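Long-range contacts in uncharacterized protein (Bacteroides eggerthii DSM 20697, PDB 4ECO), which is of unknown function but, as a leucine-rich repeat protein, probably serves in binding other proteins: residues A[318-323]-A[345-350]; A[298-303]-A[323-328]; A[366-371]-A[387-392]; A[312-317]-A[337-342]. One frame throughout, in Å; residues are numbered along the deposited sequence.

Contact 1: A[318-323]-A[345-350]; sequences KTFPVE and KLPAFG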
loop_
_atom_site.group_PDB
_atom_site.type_symbol
_atom_site.label_atom_id
_atom_site.label_comp_id
_atom_site.label_asym_id
_atom_site.label_seq_id
_atom_site.Cartn_x
_atom_site.Cartn_y
_atom_site.Cartn_z
ATOM N N LYS A 318 -5.421 19.040 -0.708
ATOM C CA LYS A 318 -6.864 19.083 -0.989
ATOM C C LYS A 318 -7.101 18.767 -2.464
ATOM O O LYS A 318 -8.188 18.346 -2.827
ATOM C CB LYS A 318 -7.501 20.426 -0.589
ATOM C CG LYS A 318 -7.848 20.503 0.892
ATOM C CD LYS A 318 -8.217 21.915 1.264
ATOM C CE LYS A 318 -8.160 22.151 2.751
ATOM N NZ LYS A 318 -8.019 23.607 3.064
ATOM N N THR A 319 -6.063 18.920 -3.296
ATOM C CA THR A 319 -6.088 18.619 -4.735
ATOM C C THR A 319 -4.638 18.508 -5.231
ATOM O O THR A 319 -3.704 18.796 -4.485
ATOM C CB THR A 319 -6.910 19.683 -5.542
ATOM O OG1 THR A 319 -7.230 19.195 -6.858
ATOM C CG2 THR A 319 -6.212 21.031 -5.635
ATOM N N PHE A 320 -4.477 18.093 -6.494
ATOM C CA PHE A 320 -3.208 17.968 -7.206
ATOM C C PHE A 320 -2.894 19.242 -7.933
ATOM O O PHE A 320 -3.834 19.988 -8.233
ATOM C CB PHE A 320 -3.298 16.823 -8.257
ATOM C CG PHE A 320 -3.381 15.390 -7.792
ATOM C CD1 PHE A 320 -3.254 15.065 -6.445
ATOM C CD2 PHE A 320 -3.552 14.361 -8.705
ATOM C CE1 PHE A 320 -3.305 13.742 -6.024
ATOM C CE2 PHE A 320 -3.608 13.036 -8.280
ATOM C CZ PHE A 320 -3.482 12.736 -6.941
ATOM N N PRO A 321 -1.621 19.455 -8.376
ATOM C CA PRO A 321 -1.331 20.596 -9.262
ATOM C C PRO A 321 -2.144 20.525 -10.575
ATOM O O PRO A 321 -2.691 19.461 -10.921
ATOM C CB PRO A 321 0.166 20.427 -9.542
ATOM C CG PRO A 321 0.677 19.648 -8.387
ATOM C CD PRO A 321 -0.397 18.660 -8.148
ATOM N N VAL A 322 -2.212 21.650 -11.307
ATOM C CA VAL A 322 -2.916 21.818 -12.591
ATOM C C VAL A 322 -2.488 20.713 -13.600
ATOM O O VAL A 322 -1.311 20.315 -13.606
ATOM C CB VAL A 322 -2.625 23.236 -13.139
ATOM C CG1 VAL A 322 -3.251 23.457 -14.516
ATOM C CG2 VAL A 322 -3.098 24.302 -12.153
ATOM N N GLU A 323 -3.467 20.227 -14.442
ATOM C CA GLU A 323 -3.267 19.184 -15.458
ATOM C C GLU A 323 -2.027 19.460 -16.321
ATOM O O GLU A 323 -1.242 18.538 -16.543
ATOM C CB GLU A 323 -4.507 19.041 -16.369
ATOM C CG GLU A 323 -5.796 18.658 -15.650
ATOM C CD GLU A 323 -6.792 17.810 -16.425
ATOM O OE1 GLU A 323 -6.551 17.529 -17.622
ATOM O OE2 GLU A 323 -7.800 17.391 -15.813
ATOM N N LYS A 345 -13.272 16.322 -7.894
ATOM C CA LYS A 345 -12.752 15.728 -9.123
ATOM C C LYS A 345 -11.241 15.981 -9.156
ATOM O O LYS A 345 -10.790 17.080 -8.830
ATOM C CB LYS A 345 -13.499 16.304 -10.350
ATOM C CG LYS A 345 -13.043 15.760 -11.721
ATOM C CD LYS A 345 -14.123 15.838 -12.819
ATOM C CE LYS A 345 -14.639 17.232 -13.177
ATOM N NZ LYS A 345 -15.689 17.201 -14.242
ATOM N N LEU A 346 -10.457 14.951 -9.456
ATOM C CA LEU A 346 -8.997 15.098 -9.454
ATOM C C LEU A 346 -8.454 15.633 -10.767
ATOM O O LEU A 346 -8.903 15.183 -11.816
ATOM C CB LEU A 346 -8.286 13.764 -9.167
ATOM C CG LEU A 346 -8.104 13.317 -7.741
ATOM C CD1 LEU A 346 -7.329 12.009 -7.707
ATOM C CD2 LEU A 346 -7.370 14.354 -6.923
ATOM N N PRO A 347 -7.410 16.496 -10.759
ATOM C CA PRO A 347 -6.775 16.872 -12.040
ATOM C C PRO A 347 -6.142 15.616 -12.684
ATOM O O PRO A 347 -5.786 14.680 -11.955
ATOM C CB PRO A 347 -5.738 17.928 -11.625
ATOM C CG PRO A 347 -6.146 18.359 -10.224
ATOM C CD PRO A 347 -6.728 17.134 -9.614
ATOM N N ALA A 348 -6.065 15.551 -14.036
ATOM C CA ALA A 348 -5.544 14.362 -14.739
ATOM C C ALA A 348 -4.101 14.525 -15.244
ATOM O O ALA A 348 -3.707 15.624 -15.629
ATOM C CB ALA A 348 -6.442 14.030 -15.919
ATOM N N PHE A 349 -3.332 13.415 -15.272
ATOM C CA PHE A 349 -1.957 13.381 -15.809
ATOM C C PHE A 349 -1.956 13.154 -17.341
ATOM O O PHE A 349 -1.102 13.690 -18.064
ATOM C CB PHE A 349 -1.138 12.254 -15.146
ATOM C CG PHE A 349 -0.864 12.404 -13.673
ATOM C CD1 PHE A 349 0.276 13.064 -13.226
ATOM C CD2 PHE A 349 -1.730 11.866 -12.729
ATOM C CE1 PHE A 349 0.523 13.212 -11.861
ATOM C CE2 PHE A 349 -1.486 12.025 -11.365
ATOM C CZ PHE A 349 -0.362 12.693 -10.940
ATOM N N GLY A 350 -2.890 12.302 -17.786
ATOM C CA GLY A 350 -3.038 11.863 -19.166
ATOM C C GLY A 350 -2.670 10.401 -19.311
ATOM O O GLY A 350 -1.930 9.865 -18.478
#
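The backbone N of A348 donates to E323 OE2 at 3.1 Å, the one hydrogen bond between residues 318-323 and 345-350, and it meets that oxygen from above the carboxylate plane. E323 is modelled in two conformers, so this bond belongs to one of them and remains somewhat doubtful. In that conformer E323 CG stands anti to the carbonyl carbon (chi1 -60°), and the bend at chi2 brings CD close to A348. Farther along, the P347 ring packs against a mixed surface. P347 CD sits 3.5 Å from T319 OG1 and 3.7 Å from F320 CB, while CG and CB of P347 rest on the carbonyl oxygens of F320 and P321.

The F320 ring is received by a leucine and a second aromatic ring. L346 CD2 lies squarely over the centre of one face, 4.0 Å from the centroid of the F320 ring, in a CH-pi contact, and CD1 of the same leucine touches the ring at CE2. F349 brings its CE2 to within 3.9 Å of F320 CE2, the two ring planes being inclined at 55°. W295 of helix 288-300 and L326 of helix 323-326 pack on both phenylalanines, and L335 of strand 334-336 also touches both rings. In sequence, F320-P321 and L346-P347 are equivalent pairs in two successive coils, as in many leucine-rich repeats, where an Ile/Leu-Pro pair follows the asparagine turn. Here F320 and L346, both buried, pack on each other between those two coils of the solenoid.

Contact 2: A[298-303]-A[323-328]; sequences LADAPV and ETSLQK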
loop_
_atom_site.group_PDB
_atom_site.type_symbol
_atom_site.label_atom_id
_atom_site.label_comp_id
_atom_site.label_asym_id
_atom_site.label_seq_id
_atom_site.Cartn_x
_atom_site.Cartn_y
_atom_site.Cartn_z
ATOM N N LEU A 298 7.865 21.467 -8.682
ATOM C CA LEU A 298 8.698 20.326 -9.049
ATOM C C LEU A 298 8.386 19.874 -10.487
ATOM O O LEU A 298 9.322 19.732 -11.280
ATOM C CB LEU A 298 8.525 19.169 -8.057
ATOM C CG LEU A 298 9.264 19.314 -6.728
ATOM C CD1 LEU A 298 8.724 18.364 -5.696
ATOM C CD2 LEU A 298 10.744 19.121 -6.903
ATOM N N ALA A 299 7.088 19.737 -10.838
ATOM C CA ALA A 299 6.619 19.363 -12.186
ATOM C C ALA A 299 7.049 20.394 -13.252
ATOM O O ALA A 299 7.426 20.016 -14.375
ATOM C CB ALA A 299 5.109 19.233 -12.184
ATOM N N ASP A 300 7.016 21.693 -12.883
ATOM C CA ASP A 300 7.361 22.799 -13.779
ATOM C C ASP A 300 8.884 22.948 -13.941
ATOM O O ASP A 300 9.329 23.503 -14.950
ATOM C CB ASP A 300 6.740 24.110 -13.274
ATOM C CG ASP A 300 5.221 24.139 -13.310
ATOM O OD1 ASP A 300 4.624 23.438 -14.179
ATOM O OD2 ASP A 300 4.625 24.863 -12.481
ATOM N N ALA A 301 9.676 22.452 -12.972
ATOM C CA ALA A 301 11.141 22.512 -13.037
ATOM C C ALA A 301 11.685 21.383 -13.947
ATOM O O ALA A 301 10.932 20.438 -14.227
ATOM C CB ALA A 301 11.742 22.414 -11.635
ATOM N N PRO A 302 12.961 21.451 -14.436
ATOM C CA PRO A 302 13.468 20.382 -15.330
ATOM C C PRO A 302 13.437 18.988 -14.713
ATOM O O PRO A 302 13.335 18.013 -15.468
ATOM C CB PRO A 302 14.913 20.807 -15.606
ATOM C CG PRO A 302 14.895 22.305 -15.443
ATOM C CD PRO A 302 13.965 22.529 -14.283
ATOM N N VAL A 303 13.478 18.899 -13.352
ATOM C CA VAL A 303 13.434 17.665 -12.553
ATOM C C VAL A 303 12.048 16.962 -12.705
ATOM O O VAL A 303 11.988 15.734 -12.544
ATOM C CB VAL A 303 13.791 17.937 -11.063
ATOM C CG1 VAL A 303 12.715 18.728 -10.320
ATOM C CG2 VAL A 303 14.131 16.655 -10.323
ATOM N N GLU A 323 -3.467 20.227 -14.442
ATOM C CA GLU A 323 -3.267 19.184 -15.458
ATOM C C GLU A 323 -2.027 19.460 -16.321
ATOM O O GLU A 323 -1.242 18.538 -16.543
ATOM C CB GLU A 323 -4.507 19.041 -16.369
ATOM C CG GLU A 323 -5.796 18.658 -15.650
ATOM C CD GLU A 323 -6.792 17.810 -16.425
ATOM O OE1 GLU A 323 -6.551 17.529 -17.622
ATOM O OE2 GLU A 323 -7.800 17.391 -15.813
ATOM N N THR A 324 -1.845 20.729 -16.798
ATOM C CA THR A 324 -0.732 21.155 -17.675
ATOM C C THR A 324 0.662 20.959 -17.000
ATOM O O THR A 324 1.669 20.786 -17.698
ATOM C CB THR A 324 -0.910 22.624 -18.127
ATOM O OG1 THR A 324 -0.681 23.498 -17.029
ATOM C CG2 THR A 324 -2.278 22.906 -18.732
ATOM N N SER A 325 0.710 20.994 -15.658
ATOM C CA SER A 325 1.940 20.795 -14.903
ATOM C C SER A 325 2.166 19.310 -14.711
ATOM O O SER A 325 3.285 18.842 -14.897
ATOM C CB SER A 325 1.881 21.529 -13.570
ATOM O OG SER A 325 1.950 22.937 -13.743
ATOM N N LEU A 326 1.084 18.552 -14.394
ATOM C CA LEU A 326 1.101 17.098 -14.212
ATOM C C LEU A 326 1.565 16.383 -15.494
ATOM O O LEU A 326 2.365 15.455 -15.404
ATOM C CB LEU A 326 -0.285 16.572 -13.783
ATOM C CG LEU A 326 -0.827 16.962 -12.397
ATOM C CD1 LEU A 326 -2.068 16.170 -12.063
ATOM C CD2 LEU A 326 0.175 16.706 -11.318
ATOM N N GLN A 327 1.087 16.835 -16.673
ATOM C CA GLN A 327 1.406 16.296 -18.004
ATOM C C GLN A 327 2.915 16.234 -18.283
ATOM O O GLN A 327 3.351 15.398 -19.085
ATOM C CB GLN A 327 0.763 17.163 -19.104
ATOM C CG GLN A 327 -0.760 17.084 -19.275
ATOM C CD GLN A 327 -1.293 18.231 -20.132
ATOM O OE1 GLN A 327 -0.555 19.135 -20.573
ATOM N NE2 GLN A 327 -2.602 18.233 -20.367
ATOM N N LYS A 328 3.691 17.158 -17.668
ATOM C CA LYS A 328 5.142 17.291 -17.834
ATOM C C LYS A 328 5.905 16.121 -17.211
ATOM O O LYS A 328 6.982 15.776 -17.687
ATOM C CB LYS A 328 5.656 18.600 -17.212
ATOM C CG LYS A 328 4.971 19.867 -17.686
ATOM C CD LYS A 328 5.561 21.106 -17.014
ATOM C CE LYS A 328 4.979 22.379 -17.579
ATOM N NZ LYS A 328 5.566 23.581 -16.943
#
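D300 OD1 is approached from two directions, by S325 OG and by K328 NZ. The serine hydroxyl donates on the syn side of the carboxylate, close to its plane, at 2.8 Å from S325 OG to D300 OD1. The ammonium group comes from above that plane, 41° out of it, with K328 NZ 2.9 Å from D300 OD1, and completes a salt bridge. K328 gets there with a chain extended beyond CG, slanting across the aspartate side chain and carrying K328 CD past A299 O at 3.4 Å. D300 CG is anti to the carbonyl carbon (chi1 -66°), which places it near both donors. Beside this polar group A299 points its methyl toward the second segment, against S325 O. The CA atoms of A299 and S325 are 5.6 Å apart, a closeness consistent with the small alanine side chain. A methionine in place of K328 would probably leave D300 without its counter-charge, its carboxylate held across the contact by the serine hydroxyl alone. D300 belongs to the last turn of helix 288-300, and S325 to the short helix 323-326. These helices occupy neighbouring coils, leading respectively to strands 309-311 and 334-336; A299 also packs on M329, and L326, whose CB points away from residues 298-303, meets F349.

Contact 3: A[366-371]-A[387-392]; sequences TEIPAN and NKLKYI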
loop_
_atom_site.group_PDB
_atom_site.type_symbol
_atom_site.label_atom_id
_atom_site.label_comp_id
_atom_site.label_asym_id
_atom_site.label_seq_id
_atom_site.Cartn_x
_atom_site.Cartn_y
_atom_site.Cartn_z
ATOM N N THR A 366 -14.276 12.498 -5.170
ATOM C CA THR A 366 -15.622 12.203 -5.667
ATOM C C THR A 366 -15.610 11.719 -7.107
ATOM O O THR A 366 -16.570 11.052 -7.531
ATOM C CB THR A 366 -16.540 13.420 -5.561
ATOM O OG1 THR A 366 -15.988 14.520 -6.301
ATOM C CG2 THR A 366 -16.846 13.794 -4.130
ATOM N N GLU A 367 -14.543 12.056 -7.865
ATOM C CA GLU A 367 -14.472 11.669 -9.269
ATOM C C GLU A 367 -13.048 11.478 -9.742
ATOM O O GLU A 367 -12.185 12.296 -9.432
ATOM C CB GLU A 367 -15.141 12.767 -10.110
ATOM C CG GLU A 367 -15.588 12.374 -11.511
ATOM C CD GLU A 367 -16.450 13.416 -12.207
ATOM O OE1 GLU A 367 -17.135 14.197 -11.508
ATOM O OE2 GLU A 367 -16.430 13.453 -13.459
ATOM N N ILE A 368 -12.817 10.413 -10.528
ATOM C CA ILE A 368 -11.556 10.124 -11.216
ATOM C C ILE A 368 -11.811 10.439 -12.698
ATOM O O ILE A 368 -12.736 9.870 -13.299
ATOM C CB ILE A 368 -11.052 8.692 -10.959
ATOM C CG1 ILE A 368 -10.749 8.440 -9.449
ATOM C CG2 ILE A 368 -9.884 8.327 -11.883
ATOM C CD1 ILE A 368 -9.570 9.234 -8.790
ATOM N N PRO A 369 -11.062 11.408 -13.276
ATOM C CA PRO A 369 -11.330 11.833 -14.669
ATOM C C PRO A 369 -11.023 10.764 -15.688
ATOM O O PRO A 369 -10.266 9.834 -15.399
ATOM C CB PRO A 369 -10.396 13.033 -14.867
ATOM C CG PRO A 369 -9.307 12.810 -13.900
ATOM C CD PRO A 369 -9.960 12.195 -12.689
ATOM N N ALA A 370 -11.605 10.927 -16.884
ATOM C CA ALA A 370 -11.495 10.003 -18.020
ATOM C C ALA A 370 -10.040 9.748 -18.424
ATOM O O ALA A 370 -9.689 8.609 -18.767
ATOM C CB ALA A 370 -12.267 10.556 -19.206
ATOM N N ASN A 371 -9.200 10.785 -18.328
ATOM C CA ASN A 371 -7.815 10.665 -18.733
ATOM C C ASN A 371 -6.861 10.723 -17.556
ATOM O O ASN A 371 -5.717 11.190 -17.703
ATOM C CB ASN A 371 -7.487 11.792 -19.720
ATOM C CG ASN A 371 -6.688 11.296 -20.895
ATOM O OD1 ASN A 371 -6.875 10.159 -21.358
ATOM N ND2 ASN A 371 -5.813 12.153 -21.446
ATOM N N ASN A 387 -12.979 6.755 -0.090
ATOM C CA ASN A 387 -13.201 8.032 -0.755
ATOM C C ASN A 387 -14.699 8.223 -0.878
ATOM O O ASN A 387 -15.466 7.534 -0.193
ATOM C CB ASN A 387 -12.493 8.119 -2.118
ATOM C CG ASN A 387 -11.002 8.294 -2.046
ATOM O OD1 ASN A 387 -10.502 9.377 -1.778
ATOM N ND2 ASN A 387 -10.247 7.256 -2.386
ATOM N N LYS A 388 -15.117 9.141 -1.747
ATOM C CA LYS A 388 -16.517 9.449 -1.967
ATOM C C LYS A 388 -16.869 9.267 -3.449
ATOM O O LYS A 388 -17.636 10.052 -3.975
ATOM C CB LYS A 388 -16.806 10.889 -1.491
ATOM C CG LYS A 388 -16.638 11.114 0.015
ATOM C CD LYS A 388 -17.327 12.415 0.481
ATOM C CE LYS A 388 -18.800 12.245 0.762
ATOM N NZ LYS A 388 -19.424 13.498 1.255
ATOM N N LEU A 389 -16.310 8.239 -4.119
ATOM C CA LEU A 389 -16.534 7.990 -5.550
ATOM C C LEU A 389 -17.969 7.611 -5.845
ATOM O O LEU A 389 -18.484 6.686 -5.212
ATOM C CB LEU A 389 -15.626 6.878 -6.091
ATOM C CG LEU A 389 -14.128 7.129 -6.213
ATOM C CD1 LEU A 389 -13.437 5.868 -6.702
ATOM C CD2 LEU A 389 -13.817 8.298 -7.155
ATOM N N LYS A 390 -18.613 8.291 -6.822
ATOM C CA LYS A 390 -20.005 7.960 -7.135
ATOM C C LYS A 390 -20.070 6.828 -8.148
ATOM O O LYS A 390 -21.087 6.124 -8.223
ATOM C CB LYS A 390 -20.826 9.179 -7.660
ATOM C CG LYS A 390 -20.706 10.510 -6.910
ATOM C CD LYS A 390 -20.964 10.423 -5.411
ATOM C CE LYS A 390 -20.399 11.654 -4.732
ATOM N NZ LYS A 390 -20.217 11.444 -3.274
ATOM N N TYR A 391 -19.014 6.681 -8.966
ATOM C CA TYR A 391 -19.001 5.689 -10.044
ATOM C C TYR A 391 -17.656 4.999 -10.187
ATOM O O TYR A 391 -16.641 5.536 -9.722
ATOM C CB TYR A 391 -19.330 6.391 -11.395
ATOM C CG TYR A 391 -20.525 7.324 -11.401
ATOM C CD1 TYR A 391 -21.829 6.827 -11.373
ATOM C CD2 TYR A 391 -20.356 8.696 -11.518
ATOM C CE1 TYR A 391 -22.936 7.684 -11.437
ATOM C CE2 TYR A 391 -21.451 9.565 -11.568
ATOM C CZ TYR A 391 -22.741 9.057 -11.532
ATOM O OH TYR A 391 -23.807 9.930 -11.591
ATOM N N ILE A 392 -17.629 3.835 -10.886
ATOM C CA ILE A 392 -16.379 3.134 -11.197
ATOM C C ILE A 392 -15.766 3.872 -12.402
ATOM O O ILE A 392 -16.454 4.037 -13.421
ATOM C CB ILE A 392 -16.588 1.618 -11.443
ATOM C CG1 ILE A 392 -17.171 0.919 -10.188
ATOM C CG2 ILE A 392 -15.273 0.958 -11.914
ATOM C CD1 ILE A 392 -17.864 -0.467 -10.463
#
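T366 and L389 bring the two backbones to their nearest approach, and the close packing gathers around them. The CA of T366 points its hydrogen at K388 O, 3.4 Å away, in a nearly straight CA-H...O contact (158° at the hydrogen). L389 begins by pointing its CB away from residues 366-371, with CG anti to the carbonyl carbon (chi1 -69°). The end of the side chain nevertheless reaches them. L389 CD2 rests 3.8 Å from I368 CG1, the two side chains meeting at a slant, and 3.9 Å from the backbone N of E367. Both L389 and I368 are buried.

On the more open side, partly exposed T366, K388 and K390 meet mainly through methyl and methylene groups. T366 and K388 run alongside each other, pointing the same way, with T366 CG2 3.9 Å from K388 CB. The bend at chi2 turns K390 CD back, and K390 CE lies no nearer than 4.2 Å to T366 CG2. K390 NZ donates to K388 O at 3.0 Å. The same ammonium group forms a salt bridge with E413. An alanine at K390 would probably leave E413 without this ionic partner, strip K388 O of the lysine donor and thin the cover over the threonine methyl.

The contact lies between further coils. T366 and E367, at the end of strand 364-367, make backbone bonds back to G344 and L346. N387 and L389, in the loop between strands 381-383 and 404-408, bond on to Y411 and E413, continuing the stack of successive coils.

Contact 4: A[312-317]-A[337-342]; sequences IGYNNL and CLYNQL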
loop_
_atom_site.group_PDB
_atom_site.type_symbol
_atom_site.label_atom_id
_atom_site.label_comp_id
_atom_site.label_asym_id
_atom_site.label_seq_id
_atom_site.Cartn_x
_atom_site.Cartn_y
_atom_site.Cartn_z
ATOM N N ILE A 312 3.731 10.725 -1.194
ATOM C CA ILE A 312 3.261 11.999 -0.649
ATOM C C ILE A 312 2.048 11.760 0.312
ATOM O O ILE A 312 1.283 12.695 0.609
ATOM C CB ILE A 312 2.970 13.029 -1.797
ATOM C CG1 ILE A 312 2.805 14.467 -1.264
ATOM C CG2 ILE A 312 1.842 12.595 -2.748
ATOM C CD1 ILE A 312 3.292 15.563 -2.177
ATOM N N GLY A 313 1.954 10.538 0.850
ATOM C CA GLY A 313 0.920 10.183 1.820
ATOM C C GLY A 313 1.089 10.883 3.161
ATOM O O GLY A 313 2.143 11.478 3.425
ATOM N N TYR A 314 0.057 10.806 4.032
ATOM C CA TYR A 314 0.032 11.429 5.369
ATOM C C TYR A 314 0.323 12.959 5.268
ATOM O O TYR A 314 1.166 13.503 5.971
ATOM C CB TYR A 314 1.001 10.744 6.340
ATOM C CG TYR A 314 0.664 9.301 6.646
ATOM C CD1 TYR A 314 -0.212 8.974 7.678
ATOM C CD2 TYR A 314 1.271 8.257 5.950
ATOM C CE1 TYR A 314 -0.509 7.644 7.980
ATOM C CE2 TYR A 314 0.964 6.926 6.233
ATOM C CZ TYR A 314 0.089 6.627 7.265
ATOM O OH TYR A 314 -0.189 5.327 7.585
ATOM N N ASN A 315 -0.404 13.635 4.393
ATOM C CA ASN A 315 -0.218 15.049 4.178
ATOM C C ASN A 315 -1.581 15.744 4.163
ATOM O O ASN A 315 -2.585 15.105 4.503
ATOM C CB ASN A 315 0.585 15.285 2.888
ATOM C CG ASN A 315 2.076 15.183 3.093
ATOM O OD1 ASN A 315 2.660 15.836 3.975
ATOM N ND2 ASN A 315 2.744 14.439 2.227
ATOM N N ASN A 316 -1.619 17.050 3.819
ATOM C CA ASN A 316 -2.851 17.815 3.862
ATOM C C ASN A 316 -3.387 18.234 2.480
ATOM O O ASN A 316 -4.276 19.103 2.434
ATOM C CB ASN A 316 -2.620 19.063 4.701
ATOM C CG ASN A 316 -2.175 18.802 6.113
ATOM O OD1 ASN A 316 -2.785 18.037 6.892
ATOM N ND2 ASN A 316 -1.101 19.464 6.480
ATOM N N LEU A 317 -2.898 17.622 1.371
ATOM C CA LEU A 317 -3.324 17.963 0.005
ATOM C C LEU A 317 -4.835 17.951 -0.172
ATOM O O LEU A 317 -5.463 16.953 0.174
ATOM C CB LEU A 317 -2.736 16.993 -1.025
ATOM C CG LEU A 317 -1.249 17.003 -1.269
ATOM C CD1 LEU A 317 -0.839 15.747 -2.056
ATOM C CD2 LEU A 317 -0.826 18.279 -1.982
ATOM N N CYS A 337 -0.967 8.735 -2.280
ATOM C CA CYS A 337 -1.495 9.896 -1.551
ATOM C C CYS A 337 -2.363 9.434 -0.376
ATOM O O CYS A 337 -3.339 10.111 -0.035
ATOM C CB CYS A 337 -2.277 10.831 -2.471
ATOM S SG CYS A 337 -1.438 11.243 -4.009
ATOM N N LEU A 338 -2.015 8.294 0.241
ATOM C CA LEU A 338 -2.725 7.780 1.405
ATOM C C LEU A 338 -2.867 8.835 2.486
ATOM O O LEU A 338 -1.917 9.567 2.752
ATOM C CB LEU A 338 -1.980 6.581 1.991
ATOM C CG LEU A 338 -2.119 5.252 1.276
ATOM C CD1 LEU A 338 -0.952 4.354 1.623
ATOM C CD2 LEU A 338 -3.385 4.554 1.689
ATOM N N TYR A 339 -4.049 8.942 3.081
ATOM C CA TYR A 339 -4.358 9.829 4.193
ATOM C C TYR A 339 -3.963 11.272 3.910
ATOM O O TYR A 339 -3.067 11.840 4.546
ATOM C CB TYR A 339 -3.693 9.342 5.497
ATOM C CG TYR A 339 -3.981 7.899 5.825
ATOM C CD1 TYR A 339 -5.148 7.535 6.483
ATOM C CD2 TYR A 339 -3.086 6.896 5.483
ATOM C CE1 TYR A 339 -5.412 6.201 6.805
ATOM C CE2 TYR A 339 -3.340 5.560 5.797
ATOM C CZ TYR A 339 -4.501 5.218 6.466
ATOM O OH TYR A 339 -4.742 3.902 6.787
ATOM N N ASN A 340 -4.653 11.860 2.945
ATOM C CA ASN A 340 -4.544 13.269 2.597
ATOM C C ASN A 340 -5.948 13.848 2.782
ATOM O O ASN A 340 -6.760 13.226 3.467
ATOM C CB ASN A 340 -3.964 13.464 1.179
ATOM C CG ASN A 340 -2.459 13.601 1.121
ATOM O OD1 ASN A 340 -1.917 14.709 1.211
ATOM N ND2 ASN A 340 -1.755 12.493 0.891
ATOM N N GLN A 341 -6.254 14.992 2.173
ATOM C CA GLN A 341 -7.575 15.594 2.271
ATOM C C GLN A 341 -8.129 15.844 0.881
ATOM O O GLN A 341 -8.868 16.819 0.678
ATOM C CB GLN A 341 -7.474 16.910 3.039
ATOM C CG GLN A 341 -7.307 16.814 4.537
ATOM C CD GLN A 341 -7.413 18.224 5.071
ATOM O OE1 GLN A 341 -6.425 18.966 5.106
ATOM N NE2 GLN A 341 -8.644 18.674 5.371
ATOM N N LEU A 342 -7.694 15.011 -0.098
ATOM C CA LEU A 342 -8.054 15.148 -1.511
ATOM C C LEU A 342 -9.564 15.128 -1.661
ATOM O O LEU A 342 -10.217 14.194 -1.205
ATOM C CB LEU A 342 -7.400 14.054 -2.383
ATOM C CG LEU A 342 -5.862 14.007 -2.465
ATOM C CD1 LEU A 342 -5.424 12.767 -3.168
ATOM C CD2 LEU A 342 -5.302 15.187 -3.211
#
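In N340, chi1 of -91° brings CG alongside N315, and chi2 of -90° turns the amide so that its two ends face I312 and L317. N340 ND2 donates to I312 O at 3.1 Å, almost perfectly straight at 178°, and N340 OD1 receives L317 N, also at 3.1 Å, on a lone pair in the plane of the amide. The remaining hydrogen of N340 ND2 serves its own segment, reaching C337 O at 3.0 Å. N315 ND2 donates to I312 O as well, 2.8 Å away, and the two asparagine nitrogens come to that oxygen from opposite faces of its carbonyl plane. Backbone bonds tie the coils on both flanks, Y314 N to L338 O at 2.7 Å and Q341 N to L317 O at 2.9 Å.

Y314 and Y339 point the same way, their rings 23° from parallel but slid apart, with centroids 4.9 Å apart. Y339 CD2 lies over one face of Y314, toward its rim. Y314 OH binds L183 N, and Y339 stacks in turn on Y362. I312 CG2 packs on C337 SG at 3.8 Å.

These asparagine turns recur in leucine-rich repeats: N315 ND2 also bonds V280 O of the preceding coil, as N363 ND2 bonds C337 O of this one. The turns directly follow the parallel strands 309-311 and 334-336, and helix 288-300 covers I312 and L317 through L291.

All four contacts join consecutive coils of one solenoid. Contacts 4 and 1 fasten the same pair, first at the asparagine turns and then farther along each coil; their centres are 14 Å apart, and F320 CE1 touches L342 CD1 at 3.7 Å. Contacts 1 and 2 share E323 and lie 12 Å apart between centres, with L326 packing on P321 and F349. Contact 3 continues the stack: L346 N and E367 O, 3.2 Å apart, probably form a hydrogen bond linking it to contact 1. Contacts 2 and 3 are the most distant pair, with centres 23 Å apart. The sodium-binding residues E117 and S192 take part in none of these contacts.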